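Local coordinates for protein beta-mannosidase (Trichoderma harzianum, PDB 4CVU) that probably hydrolyses the bonds that hold terminal beta-linked mannose at the non-reducing ends of mannosides and oligosaccharides, as a family 2 glycoside hydrolase, at residues 378-383 with 760-765; 316-321 with 831-836; 414-419 with 735-740; 350-355 with 374-379. All coordinates share one frame; numbering follows the deposited sequence.

Contact 1 (378-383 with 760-765); sequences NGHEFY and DLWEPV. With CD (cadmium ion), chain U.
The six-membered ring of W762 and the imidazole of H380 lie nearly parallel, with planes 10° apart, but slid until they barely overlap. W762 CG, anti to its carbonyl carbon (chi1 -58°), sets out on the H380 side. W762 CZ3 stands over one face of the imidazole, 3.6 Å from H380 CG and displaced toward the rim. H380 CB covers a face of the indole as a CH-pi contact, 3.9 Å from the centroid of the six-membered ring. E381 O also lies above the indole plane, and F382 CB approaches obliquely, 4.0 Å from W762 CZ2. At the indole edge, in plane, a water accepts from W762 NE1 at 3.2 Å; it also accepts from Y383 N and donates to D760 O. A second water donates to Y383 O and D760 OD2, whose salt bridge goes to K385. An alanine in place of W762 would probably leave H380 CB and its imidazole without the six-membered ring they pack on, and the first water without its indole N-H. E381 turns to a cadmium ion, bound by both carboxylate oxygens (OE2 at 2.2 Å) and three waters; OE1 also accepts a hydrogen bond from R699. The contact joins strand 380-389 of the mixed sheet, consistent with the family 2 beta/alpha barrel, to a mannosidase Ig/CBM-like domain loop, with strand 374-377 touching F382 and W762 and helix 664-692 packed against Y383 and D760.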
loop_
_atom_site.group_PDB
_atom_site.type_symbol
_atom_site.label_atom_id
_atom_site.label_comp_id
_atom_site.label_asym_id
_atom_site.label_seq_id
_atom_site.Cartn_x
_atom_site.Cartn_y
_atom_site.Cartn_z
ATOM N N ASN A 378 -21.030 39.537 23.239
ATOM C CA ASN A 378 -22.121 40.252 23.864
ATOM C C ASN A 378 -21.578 41.123 25.010
ATOM O O ASN A 378 -22.142 41.168 26.043
ATOM C CB ASN A 378 -23.174 39.299 24.379
ATOM C CG ASN A 378 -23.846 38.533 23.273
ATOM O OD1 ASN A 378 -24.134 39.090 22.237
ATOM N ND2 ASN A 378 -24.093 37.237 23.494
ATOM N N GLY A 379 -20.464 41.772 24.803
ATOM C CA GLY A 379 -19.908 42.668 25.790
ATOM C C GLY A 379 -18.995 42.048 26.822
ATOM O O GLY A 379 -18.325 42.757 27.526
ATOM N N HIS A 380 -18.915 40.726 26.874
ATOM C CA HIS A 380 -18.043 40.041 27.851
ATOM C C HIS A 380 -16.753 39.553 27.206
ATOM O O HIS A 380 -16.784 38.866 26.188
ATOM C CB HIS A 380 -18.740 38.842 28.490
ATOM C CG HIS A 380 -20.073 39.168 29.095
ATOM N ND1 HIS A 380 -21.220 39.320 28.338
ATOM C CD2 HIS A 380 -20.447 39.359 30.381
ATOM C CE1 HIS A 380 -22.242 39.578 29.138
ATOM N NE2 HIS A 380 -21.798 39.621 30.379
ATOM N N GLU A 381 -15.626 39.945 27.794
ATOM C CA GLU A 381 -14.337 39.295 27.538
ATOM C C GLU A 381 -14.412 37.800 27.793
ATOM O O GLU A 381 -15.076 37.356 28.739
ATOM C CB GLU A 381 -13.287 39.868 28.491
ATOM C CG GLU A 381 -12.797 41.197 28.053
ATOM C CD GLU A 381 -11.830 41.842 29.034
ATOM O OE1 GLU A 381 -11.219 41.194 29.885
ATOM O OE2 GLU A 381 -11.661 43.037 28.912
ATOM N N PHE A 382 -13.707 37.005 26.979
ATOM C CA PHE A 382 -13.560 35.595 27.285
ATOM C C PHE A 382 -12.177 35.100 26.866
ATOM O O PHE A 382 -11.544 35.705 25.978
ATOM C CB PHE A 382 -14.656 34.781 26.593
ATOM C CG PHE A 382 -14.567 34.825 25.098
ATOM C CD1 PHE A 382 -15.168 35.835 24.393
ATOM C CD2 PHE A 382 -13.821 33.866 24.408
ATOM C CE1 PHE A 382 -15.060 35.887 23.016
ATOM C CE2 PHE A 382 -13.719 33.910 23.033
ATOM C CZ PHE A 382 -14.330 34.924 22.334
ATOM N N TYR A 383 -11.718 34.021 27.493
ATOM C CA TYR A 383 -10.452 33.401 27.104
ATOM C C TYR A 383 -10.701 32.479 25.896
ATOM O O TYR A 383 -11.439 31.501 26.035
ATOM C CB TYR A 383 -9.843 32.566 28.242
ATOM C CG TYR A 383 -8.368 32.329 27.993
ATOM C CD1 TYR A 383 -7.941 31.299 27.174
ATOM C CD2 TYR A 383 -7.417 33.193 28.513
ATOM C CE1 TYR A 383 -6.598 31.108 26.892
ATOM C CE2 TYR A 383 -6.072 33.010 28.238
ATOM C CZ TYR A 383 -5.667 31.972 27.415
ATOM O OH TYR A 383 -4.338 31.778 27.101
ATOM N N ASP A 760 -11.110 29.950 33.530
ATOM C CA ASP A 760 -11.672 30.837 32.510
ATOM C C ASP A 760 -13.134 31.271 32.755
ATOM O O ASP A 760 -13.770 31.896 31.885
ATOM C CB ASP A 760 -11.507 30.237 31.116
ATOM C CG ASP A 760 -12.437 29.070 30.849
ATOM O OD1 ASP A 760 -13.210 28.637 31.760
ATOM O OD2 ASP A 760 -12.371 28.580 29.704
ATOM N N LEU A 761 -13.656 30.907 33.918
ATOM C CA LEU A 761 -15.034 31.217 34.271
ATOM C C LEU A 761 -15.186 32.717 34.510
ATOM O O LEU A 761 -14.198 33.416 34.795
ATOM C CB LEU A 761 -15.458 30.430 35.510
ATOM C CG LEU A 761 -15.416 28.911 35.373
ATOM C CD1 LEU A 761 -15.564 28.272 36.750
ATOM C CD2 LEU A 761 -16.467 28.380 34.407
ATOM N N TRP A 762 -16.416 33.205 34.383
ATOM C CA TRP A 762 -16.691 34.654 34.490
ATOM C C TRP A 762 -17.081 35.091 35.913
ATOM O O TRP A 762 -17.625 36.166 36.110
ATOM C CB TRP A 762 -17.765 35.099 33.485
ATOM C CG TRP A 762 -17.438 34.806 32.008
ATOM C CD1 TRP A 762 -16.254 34.320 31.495
ATOM C CD2 TRP A 762 -18.294 35.025 30.888
ATOM N NE1 TRP A 762 -16.343 34.217 30.146
ATOM C CE2 TRP A 762 -17.590 34.618 29.742
ATOM C CE3 TRP A 762 -19.606 35.506 30.741
ATOM C CZ2 TRP A 762 -18.154 34.678 28.456
ATOM C CZ3 TRP A 762 -20.160 35.562 29.473
ATOM C CH2 TRP A 762 -19.434 35.152 28.347
ATOM N N GLU A 763 -16.791 34.250 36.883
ATOM C CA GLU A 763 -17.008 34.551 38.303
ATOM C C GLU A 763 -15.921 33.829 39.118
ATOM O O GLU A 763 -15.391 32.809 38.671
ATOM C CB GLU A 763 -18.386 34.076 38.749
ATOM C CG GLU A 763 -18.541 32.563 38.734
ATOM C CD GLU A 763 -19.973 32.098 38.879
ATOM O OE1 GLU A 763 -20.900 32.792 38.388
ATOM O OE2 GLU A 763 -20.167 31.015 39.479
ATOM N N PRO A 764 -15.573 34.370 40.294
ATOM C CA PRO A 764 -14.667 33.644 41.180
ATOM C C PRO A 764 -15.145 32.222 41.486
ATOM O O PRO A 764 -16.340 31.956 41.475
ATOM C CB PRO A 764 -14.632 34.512 42.455
ATOM C CG PRO A 764 -15.630 35.609 42.255
ATOM C CD PRO A 764 -15.849 35.729 40.788
ATOM N N VAL A 765 -14.193 31.314 41.698
ATOM C CA VAL A 765 -14.475 29.975 42.216
ATOM C C VAL A 765 -13.472 29.599 43.292
ATOM O O VAL A 765 -12.356 30.114 43.322
ATOM C CB VAL A 765 -14.445 28.885 41.126
ATOM C CG1 VAL A 765 -15.510 29.166 40.098
ATOM C CG2 VAL A 765 -13.087 28.794 40.440
HETATM CD CD CD U . -10.003 43.590 30.281
HETATM O O HOH W 1 -13.618 32.786 29.395
HETATM O O HOH W 2 -13.233 30.622 27.824
HETATM O O HOH W 3 -9.428 43.187 32.604
HETATM O O HOH W 4 -8.068 43.117 28.744
HETATM O O HOH W 5 -10.539 46.120 30.238
#

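Contact 2 (316-321 with 831-836)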
loop_
_atom_site.group_PDB
_atom_site.type_symbol
_atom_site.label_atom_id
_atom_site.label_comp_id
_atom_site.label_asym_id
_atom_site.label_seq_id
_atom_site.Cartn_x
_atom_site.Cartn_y
_atom_site.Cartn_z
ATOM N N ARG A 316 -20.164 27.786 22.763
ATOM C CA ARG A 316 -20.299 26.610 23.621
ATOM C C ARG A 316 -19.710 26.851 25.009
ATOM O O ARG A 316 -18.683 27.516 25.151
ATOM C CB ARG A 316 -19.708 25.344 22.974
ATOM C CG ARG A 316 -18.262 25.391 22.460
ATOM C CD ARG A 316 -17.917 24.045 21.758
ATOM N NE ARG A 316 -18.274 22.921 22.615
ATOM C CZ ARG A 316 -17.595 22.565 23.707
ATOM N NH1 ARG A 316 -16.487 23.209 24.085
ATOM N NH2 ARG A 316 -18.031 21.558 24.444
ATOM N N ASP A 317 -20.387 26.298 26.025
ATOM C CA ASP A 317 -20.037 26.503 27.440
ATOM C C ASP A 317 -20.085 27.987 27.897
ATOM O O ASP A 317 -19.518 28.337 28.930
ATOM C CB ASP A 317 -18.677 25.848 27.791
ATOM C CG ASP A 317 -18.800 24.342 28.103
ATOM O OD1 ASP A 317 -19.862 23.757 27.828
ATOM O OD2 ASP A 317 -17.828 23.747 28.650
ATOM N N MET A 318 -20.777 28.837 27.133
ATOM C CA MET A 318 -21.100 30.188 27.580
ATOM C C MET A 318 -22.610 30.474 27.527
ATOM O O MET A 318 -23.015 31.612 27.678
ATOM C CB MET A 318 -20.362 31.236 26.741
ATOM C CG MET A 318 -18.856 31.067 26.667
ATOM S SD MET A 318 -18.087 32.347 25.640
ATOM C CE MET A 318 -16.677 31.454 25.000
ATOM N N GLY A 319 -23.444 29.468 27.288
ATOM C CA GLY A 319 -24.870 29.698 27.193
ATOM C C GLY A 319 -25.466 28.934 26.050
ATOM O O GLY A 319 -24.900 27.937 25.609
ATOM N N ASN A 320 -26.609 29.401 25.552
ATOM C CA ASN A 320 -27.316 28.651 24.499
ATOM C C ASN A 320 -26.911 29.125 23.134
ATOM O O ASN A 320 -26.545 30.287 22.963
ATOM C CB ASN A 320 -28.833 28.782 24.644
ATOM C CG ASN A 320 -29.364 28.061 25.867
ATOM O OD1 ASN A 320 -28.648 27.319 26.528
ATOM N ND2 ASN A 320 -30.629 28.299 26.186
ATOM N N GLN A 321 -27.019 28.222 22.159
ATOM C CA GLN A 321 -26.728 28.549 20.785
ATOM C C GLN A 321 -28.029 28.914 20.072
ATOM O O GLN A 321 -28.412 28.312 19.083
ATOM C CB GLN A 321 -25.965 27.396 20.111
ATOM C CG GLN A 321 -24.523 27.312 20.613
ATOM C CD GLN A 321 -24.438 26.811 22.036
ATOM O OE1 GLN A 321 -24.950 25.737 22.331
ATOM N NE2 GLN A 321 -23.790 27.572 22.915
ATOM N N LYS A 831 -20.180 27.982 38.333
ATOM C CA LYS A 831 -21.191 28.040 37.299
ATOM C C LYS A 831 -20.532 28.457 36.004
ATOM O O LYS A 831 -19.661 29.312 36.013
ATOM C CB LYS A 831 -22.253 29.087 37.643
ATOM C CG LYS A 831 -23.031 28.841 38.928
ATOM C CD LYS A 831 -24.152 29.877 39.076
ATOM C CE LYS A 831 -24.723 29.933 40.490
ATOM N NZ LYS A 831 -25.964 29.112 40.650
ATOM N N LEU A 832 -20.966 27.856 34.907
ATOM C CA LEU A 832 -20.609 28.330 33.567
ATOM C C LEU A 832 -21.355 29.626 33.303
ATOM O O LEU A 832 -22.408 29.835 33.874
ATOM C CB LEU A 832 -20.991 27.305 32.491
ATOM C CG LEU A 832 -20.238 25.977 32.523
ATOM C CD1 LEU A 832 -20.701 25.112 31.365
ATOM C CD2 LEU A 832 -18.718 26.172 32.500
ATOM N N PRO A 833 -20.825 30.481 32.407
ATOM C CA PRO A 833 -21.554 31.704 32.056
ATOM C C PRO A 833 -22.979 31.442 31.615
ATOM O O PRO A 833 -23.230 30.483 30.887
ATOM C CB PRO A 833 -20.738 32.284 30.891
ATOM C CG PRO A 833 -19.368 31.736 31.076
ATOM C CD PRO A 833 -19.574 30.355 31.644
ATOM N N ASN A 834 -23.904 32.286 32.093
ATOM C CA ASN A 834 -25.318 32.262 31.670
ATOM C C ASN A 834 -26.043 30.947 31.932
ATOM O O ASN A 834 -27.012 30.616 31.251
ATOM C CB ASN A 834 -25.451 32.674 30.195
ATOM C CG ASN A 834 -24.856 34.050 29.925
ATOM O OD1 ASN A 834 -25.419 35.057 30.315
ATOM N ND2 ASN A 834 -23.706 34.092 29.259
ATOM N N ALA A 835 -25.576 30.211 32.936
ATOM C CA ALA A 835 -26.202 28.962 33.330
ATOM C C ALA A 835 -27.575 29.284 33.887
ATOM O O ALA A 835 -27.722 30.219 34.677
ATOM C CB ALA A 835 -25.363 28.262 34.377
ATOM N N ALA A 836 -28.581 28.539 33.444
ATOM C CA ALA A 836 -29.940 28.727 33.942
ATOM C C ALA A 836 -30.053 28.191 35.359
ATOM O O ALA A 836 -30.368 28.934 36.288
ATOM C CB ALA A 836 -30.941 28.034 33.032
#
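L832 meets D317 first: its CD1 methyl lies 3.9 Å from D317 CG, touching the carboxylate carbon and OD1 while the two side chains cross obliquely. The other carboxylate oxygen, OD2, is hydrogen-bonded to H739, so the leucine packs against a group already held from outside the pair. P833 follows, with its ring laid on the backbone of 317-318. P833 CD comes within 3.4 Å of D317 O, and P833 CB sits 3.9 Å from M318 CA. L832 to A835 form a type II beta turn, with N834 at the third position in a positive-phi conformation and a weak A835 N to L832 O bond. This turn, between strands 821-830 and 841-849 of the mannosidase Ig/CBM-like domain, meets the loop before strand 324-332 of the glycosyl hydrolases family 2 domain, an E-set (immunoglobulin-like) fold. N834 CG stands anti to its carbonyl carbon (chi1 -57°), 3.8 Å from M318 O; from there ND2 donates to M318 O at 3.0 Å with an N-H...O angle of 154°, the donor tilted 24° from the carbonyl plane. Beside it, G319 CA is 4.3 Å from N834 CB; a CB on G319 would come close to that atom and, at these backbone angles, would also jam against the preceding carbonyl oxygen.

Contact 3 (414-419 with 735-740); sequences QNFNML and RTYEHV
Y737 and N415 bury the most surface here, and their CB atoms meet at 3.9 Å. Each segment brings a backbone oxygen against the other's CB: Y737 O is 3.3 Å from N415 CB, while Q414 O is 3.4 Å from Y737 CB and sits at the edge of the tyrosine ring, in its plane. Y737 CG, anti to its carbonyl carbon (chi1 -79°), lies 4.1 Å from Q414 O, which is buried with no hydrogen-bonding partner in the model. N415, with positive phi, is the C-prime residue of a Schellman motif ending helix 401-413 (F416 N to V411 O, N415 N to E412 O). Its ND2 passes 3.7 Å from E738 CG and donates a hydrogen bond to R734 O. The Y737 ring directs its edge toward the face of F416 in an offset edge-to-face pair: the planes stand at 82°, and Y737 CE2 lies 4.0 Å from F416 CE1. Y737 OH is hydrogen-bonded to S703. An alanine in place of Y737 would probably open a gap beside F416 and leave the S703 hydroxyl without this partner. The contact sets Y737, first residue past helix 729-736, against the turn from helix 401-413 into strand 418-421, with helix 664-692 packing on Y737 and strand 380-389 on F416.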
loop_
_atom_site.group_PDB
_atom_site.type_symbol
_atom_site.label_atom_id
_atom_site.label_comp_id
_atom_site.label_asym_id
_atom_site.label_seq_id
_atom_site.Cartn_x
_atom_site.Cartn_y
_atom_site.Cartn_z
ATOM N N GLN A 414 -12.302 18.777 22.942
ATOM C CA GLN A 414 -11.030 19.313 23.376
ATOM C C GLN A 414 -11.227 20.591 24.152
ATOM O O GLN A 414 -10.282 21.220 24.538
ATOM C CB GLN A 414 -10.136 19.592 22.172
ATOM C CG GLN A 414 -9.401 18.409 21.553
ATOM C CD GLN A 414 -8.419 18.856 20.491
ATOM O OE1 GLN A 414 -8.689 18.719 19.334
ATOM N NE2 GLN A 414 -7.304 19.459 20.884
ATOM N N ASN A 415 -12.472 20.924 24.405
ATOM C CA ASN A 415 -12.928 22.134 25.072
ATOM C C ASN A 415 -12.654 23.434 24.299
ATOM O O ASN A 415 -12.413 24.437 24.921
ATOM C CB ASN A 415 -12.328 22.229 26.518
ATOM C CG ASN A 415 -12.759 21.086 27.408
ATOM O OD1 ASN A 415 -13.924 20.844 27.588
ATOM N ND2 ASN A 415 -11.816 20.350 27.921
ATOM N N PHE A 416 -12.717 23.397 22.964
ATOM C CA PHE A 416 -12.523 24.574 22.141
ATOM C C PHE A 416 -13.706 25.547 22.264
ATOM O O PHE A 416 -14.780 25.151 22.560
ATOM C CB PHE A 416 -12.370 24.202 20.643
ATOM C CG PHE A 416 -11.026 23.685 20.243
ATOM C CD1 PHE A 416 -10.316 22.837 21.035
ATOM C CD2 PHE A 416 -10.527 23.989 19.039
ATOM C CE1 PHE A 416 -9.124 22.323 20.613
ATOM C CE2 PHE A 416 -9.347 23.490 18.624
ATOM C CZ PHE A 416 -8.650 22.648 19.404
ATOM N N ASN A 417 -13.487 26.830 22.067
ATOM C CA ASN A 417 -14.560 27.749 21.738
ATOM C C ASN A 417 -14.274 28.540 20.482
ATOM O O ASN A 417 -15.121 29.326 20.054
ATOM C CB ASN A 417 -14.918 28.659 22.916
ATOM C CG ASN A 417 -13.732 29.411 23.436
ATOM O OD1 ASN A 417 -12.850 29.741 22.677
ATOM N ND2 ASN A 417 -13.653 29.583 24.746
ATOM N N MET A 418 -13.131 28.272 19.832
ATOM C CA MET A 418 -12.731 29.009 18.635
ATOM C C MET A 418 -11.823 28.169 17.740
ATOM O O MET A 418 -11.015 27.369 18.242
ATOM C CB MET A 418 -11.973 30.309 19.038
ATOM C CG MET A 418 -11.635 31.222 17.879
ATOM S SD MET A 418 -10.811 32.755 18.433
ATOM C CE MET A 418 -12.203 33.795 18.794
ATOM N N LEU A 419 -12.024 28.324 16.423
ATOM C CA LEU A 419 -11.065 27.969 15.404
ATOM C C LEU A 419 -10.669 29.205 14.621
ATOM O O LEU A 419 -11.517 30.059 14.274
ATOM C CB LEU A 419 -11.615 26.895 14.419
ATOM C CG LEU A 419 -12.021 25.559 15.005
ATOM C CD1 LEU A 419 -12.810 24.728 13.994
ATOM C CD2 LEU A 419 -10.824 24.778 15.473
ATOM N N ARG A 735 -7.333 18.491 28.416
ATOM C CA ARG A 735 -7.211 18.657 29.856
ATOM C C ARG A 735 -6.735 20.050 30.128
ATOM O O ARG A 735 -7.202 20.704 31.083
ATOM C CB ARG A 735 -6.219 17.672 30.491
ATOM C CG ARG A 735 -6.747 16.247 30.663
ATOM C CD ARG A 735 -5.833 15.471 31.630
ATOM N NE ARG A 735 -4.492 15.245 31.089
ATOM C CZ ARG A 735 -4.145 14.196 30.335
ATOM N NH1 ARG A 735 -5.035 13.237 30.032
ATOM N NH2 ARG A 735 -2.898 14.100 29.884
ATOM N N THR A 736 -5.813 20.511 29.291
ATOM C CA THR A 736 -5.208 21.812 29.527
ATOM C C THR A 736 -6.137 22.972 29.087
ATOM O O THR A 736 -5.864 24.111 29.424
ATOM C CB THR A 736 -3.815 21.924 28.849
ATOM O OG1 THR A 736 -3.130 20.683 28.953
ATOM C CG2 THR A 736 -2.958 23.011 29.504
ATOM N N TYR A 737 -7.188 22.673 28.323
ATOM C CA TYR A 737 -8.222 23.641 27.977
ATOM C C TYR A 737 -9.489 23.522 28.888
ATOM O O TYR A 737 -10.536 24.098 28.615
ATOM C CB TYR A 737 -8.611 23.515 26.488
ATOM C CG TYR A 737 -7.654 24.169 25.466
ATOM C CD1 TYR A 737 -6.770 25.178 25.822
ATOM C CD2 TYR A 737 -7.711 23.819 24.131
ATOM C CE1 TYR A 737 -5.956 25.803 24.872
ATOM C CE2 TYR A 737 -6.902 24.446 23.177
ATOM C CZ TYR A 737 -6.006 25.430 23.569
ATOM O OH TYR A 737 -5.188 26.043 22.642
ATOM N N GLU A 738 -9.397 22.743 29.958
ATOM C CA GLU A 738 -10.517 22.655 30.889
ATOM C C GLU A 738 -10.733 24.021 31.578
ATOM O O GLU A 738 -9.817 24.853 31.664
ATOM C CB GLU A 738 -10.273 21.549 31.931
ATOM C CG GLU A 738 -10.476 20.136 31.388
ATOM C CD GLU A 738 -10.590 19.103 32.479
ATOM O OE1 GLU A 738 -11.493 19.255 33.302
ATOM O OE2 GLU A 738 -9.790 18.180 32.559
ATOM N N HIS A 739 -11.959 24.242 32.046
ATOM C CA HIS A 739 -12.333 25.538 32.648
ATOM C C HIS A 739 -11.437 25.938 33.804
ATOM O O HIS A 739 -11.028 27.065 33.887
ATOM C CB HIS A 739 -13.803 25.547 33.071
ATOM C CG HIS A 739 -14.753 25.449 31.923
ATOM N ND1 HIS A 739 -14.897 26.448 30.983
ATOM C CD2 HIS A 739 -15.602 24.461 31.557
ATOM C CE1 HIS A 739 -15.796 26.074 30.085
ATOM N NE2 HIS A 739 -16.246 24.880 30.414
ATOM N N VAL A 740 -11.130 24.987 34.689
ATOM C CA VAL A 740 -10.299 25.211 35.871
ATOM C C VAL A 740 -9.191 24.141 35.888
ATOM O O VAL A 740 -9.482 22.949 35.901
ATOM C CB VAL A 740 -11.161 25.109 37.157
ATOM C CG1 VAL A 740 -10.392 25.555 38.383
ATOM C CG2 VAL A 740 -12.431 25.939 37.026
#

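Contact 4 (350-355 with 374-379); sequences TILFSS and HFEING
F353 and F375 pack closely on the buried face of this strand pair, F353 CD1 standing over one face of the F375 ring, 3.9 Å from F375 CZ and offset toward the rim. The rings are oblique, with planes 44° apart. I351 CD1 continues the layer, 4.2 Å from I377 CD1, and strand 481-485 covers I351, F353 and F375. Strands 351-354 and 374-377 form an antiparallel ladder: I351-I377 and F353-F375 are non-hydrogen-bonded pairs, L352-E376 and S354-H374 hydrogen-bonded ones, as in S354 N to H374 O at 2.8 Å. Strand 374-377 in turn pairs antiparallel with strand 380-389, in the mixed sheet whose parallel strands include 418-421, 442-446 and 481-485, consistent with the beta/alpha barrel of family 2 enzymes. The face carrying L352, S354, H374 and E376 is the polar, wetter side, where S354 and E376 are partly exposed and share a water. S354 CB lies over the H374 imidazole; E376 OE2 accepts from H374 NE2 at 3.2 Å through its anti lone pair. E376 CG, anti to its carbonyl carbon (chi1 -61°), runs alongside L352, whose CD2 touches E376 OE1 at 3.6 Å. Beyond the ladder, N378 OD1 accepts from T350 N, and a second water links G379 N to T350 OG1, also hydrogen-bonded to Q248.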
loop_
_atom_site.group_PDB
_atom_site.type_symbol
_atom_site.label_atom_id
_atom_site.label_comp_id
_atom_site.label_asym_id
_atom_site.label_seq_id
_atom_site.Cartn_x
_atom_site.Cartn_y
_atom_site.Cartn_z
ATOM N N THR A 350 -23.331 40.123 19.539
ATOM C CA THR A 350 -22.250 41.006 19.146
ATOM C C THR A 350 -20.959 40.254 19.362
ATOM O O THR A 350 -20.801 39.560 20.381
ATOM C CB THR A 350 -22.223 42.325 19.952
ATOM O OG1 THR A 350 -21.964 42.055 21.322
ATOM C CG2 THR A 350 -23.548 43.094 19.780
ATOM N N ILE A 351 -20.060 40.340 18.392
ATOM C CA ILE A 351 -18.712 39.834 18.549
ATOM C C ILE A 351 -17.714 40.888 18.133
ATOM O O ILE A 351 -17.716 41.333 16.994
ATOM C CB ILE A 351 -18.497 38.496 17.803
ATOM C CG1 ILE A 351 -17.079 37.921 18.084
ATOM C CG2 ILE A 351 -18.753 38.637 16.306
ATOM C CD1 ILE A 351 -16.881 37.423 19.480
ATOM N N LEU A 352 -16.899 41.317 19.098
ATOM C CA LEU A 352 -15.895 42.332 18.905
ATOM C C LEU A 352 -14.502 41.718 18.884
ATOM O O LEU A 352 -14.174 40.902 19.772
ATOM C CB LEU A 352 -15.942 43.300 20.088
ATOM C CG LEU A 352 -14.875 44.414 20.091
ATOM C CD1 LEU A 352 -15.113 45.389 18.956
ATOM C CD2 LEU A 352 -14.912 45.138 21.426
ATOM N N PHE A 353 -13.697 42.090 17.899
ATOM C CA PHE A 353 -12.265 41.877 17.957
ATOM C C PHE A 353 -11.653 43.215 18.350
ATOM O O PHE A 353 -11.759 44.182 17.618
ATOM C CB PHE A 353 -11.667 41.377 16.640
ATOM C CG PHE A 353 -10.157 41.466 16.595
ATOM C CD1 PHE A 353 -9.375 40.758 17.504
ATOM C CD2 PHE A 353 -9.517 42.258 15.652
ATOM C CE1 PHE A 353 -7.980 40.864 17.485
ATOM C CE2 PHE A 353 -8.125 42.379 15.633
ATOM C CZ PHE A 353 -7.358 41.666 16.532
ATOM N N SER A 354 -10.989 43.235 19.500
ATOM C CA SER A 354 -10.476 44.462 20.092
ATOM C C SER A 354 -8.962 44.539 19.917
ATOM O O SER A 354 -8.240 43.732 20.500
ATOM C CB SER A 354 -10.845 44.490 21.582
ATOM O OG SER A 354 -10.345 45.674 22.189
ATOM N N SER A 355 -8.507 45.481 19.104
ATOM C CA SER A 355 -7.096 45.684 18.802
ATOM C C SER A 355 -6.583 47.122 18.979
ATOM O O SER A 355 -5.497 47.450 18.512
ATOM C CB SER A 355 -6.820 45.246 17.365
ATOM O OG SER A 355 -7.787 45.755 16.512
ATOM N N HIS A 374 -7.887 40.925 21.752
ATOM C CA HIS A 374 -8.820 39.999 22.347
ATOM C C HIS A 374 -10.223 40.079 21.749
ATOM O O HIS A 374 -10.528 40.944 20.987
ATOM C CB HIS A 374 -8.867 40.108 23.878
ATOM C CG HIS A 374 -9.541 41.336 24.389
ATOM N ND1 HIS A 374 -8.860 42.496 24.672
ATOM C CD2 HIS A 374 -10.836 41.579 24.679
ATOM C CE1 HIS A 374 -9.705 43.398 25.109
ATOM N NE2 HIS A 374 -10.910 42.868 25.122
ATOM N N PHE A 375 -11.060 39.146 22.161
ATOM C CA PHE A 375 -12.406 39.047 21.688
ATOM C C PHE A 375 -13.400 39.305 22.833
ATOM O O PHE A 375 -13.101 38.989 23.978
ATOM C CB PHE A 375 -12.615 37.667 21.090
ATOM C CG PHE A 375 -11.941 37.461 19.763
ATOM C CD1 PHE A 375 -10.621 37.043 19.684
ATOM C CD2 PHE A 375 -12.644 37.665 18.577
ATOM C CE1 PHE A 375 -10.041 36.845 18.460
ATOM C CE2 PHE A 375 -12.059 37.452 17.354
ATOM C CZ PHE A 375 -10.763 37.068 17.291
ATOM N N GLU A 376 -14.569 39.847 22.517
ATOM C CA GLU A 376 -15.684 40.012 23.463
ATOM C C GLU A 376 -16.996 39.501 22.865
ATOM O O GLU A 376 -17.314 39.817 21.723
ATOM C CB GLU A 376 -15.861 41.473 23.826
ATOM C CG GLU A 376 -14.644 42.082 24.497
ATOM C CD GLU A 376 -14.817 43.538 24.846
ATOM O OE1 GLU A 376 -15.943 44.081 24.699
ATOM O OE2 GLU A 376 -13.809 44.158 25.251
ATOM N N ILE A 377 -17.754 38.726 23.628
ATOM C CA ILE A 377 -19.030 38.198 23.143
ATOM C C ILE A 377 -20.157 38.821 23.941
ATOM O O ILE A 377 -20.213 38.694 25.137
ATOM C CB ILE A 377 -19.100 36.659 23.160
ATOM C CG1 ILE A 377 -20.403 36.099 22.571
ATOM C CG2 ILE A 377 -18.951 36.105 24.558
ATOM C CD1 ILE A 377 -20.549 36.144 21.085
ATOM N N ASN A 378 -21.030 39.537 23.239
ATOM C CA ASN A 378 -22.121 40.252 23.864
ATOM C C ASN A 378 -21.578 41.123 25.010
ATOM O O ASN A 378 -22.142 41.168 26.043
ATOM C CB ASN A 378 -23.174 39.299 24.379
ATOM C CG ASN A 378 -23.846 38.533 23.273
ATOM O OD1 ASN A 378 -24.134 39.090 22.237
ATOM N ND2 ASN A 378 -24.093 37.237 23.494
ATOM N N GLY A 379 -20.464 41.772 24.803
ATOM C CA GLY A 379 -19.908 42.668 25.790
ATOM C C GLY A 379 -18.995 42.048 26.822
ATOM O O GLY A 379 -18.325 42.757 27.526
HETATM O O HOH W 6 -19.382 42.017 22.095
HETATM O O HOH W 7 -11.877 46.269 24.744
#

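In the fold
Contacts 3 and 4 are buried, contact 1 is partly buried and contact 2 lies at the surface. Contacts 1, 3 and 4 all reach the same mixed sheet, 1 and 4 through successive strands, whereas contact 2 joins two loops of different domains. Their chemistry differs accordingly: a regular backbone ladder in contact 4, an aromatic pair without direct hydrogen bonds in contact 3, ring packing with water bridges in contact 1, and a single hydrogen bond from a side-chain amide with loop packing in contact 2. They also interlock: W762 packs on P833, M318 and I377, while H739 of contact 3 bonds both D760 of contact 1 and D317 of contact 2.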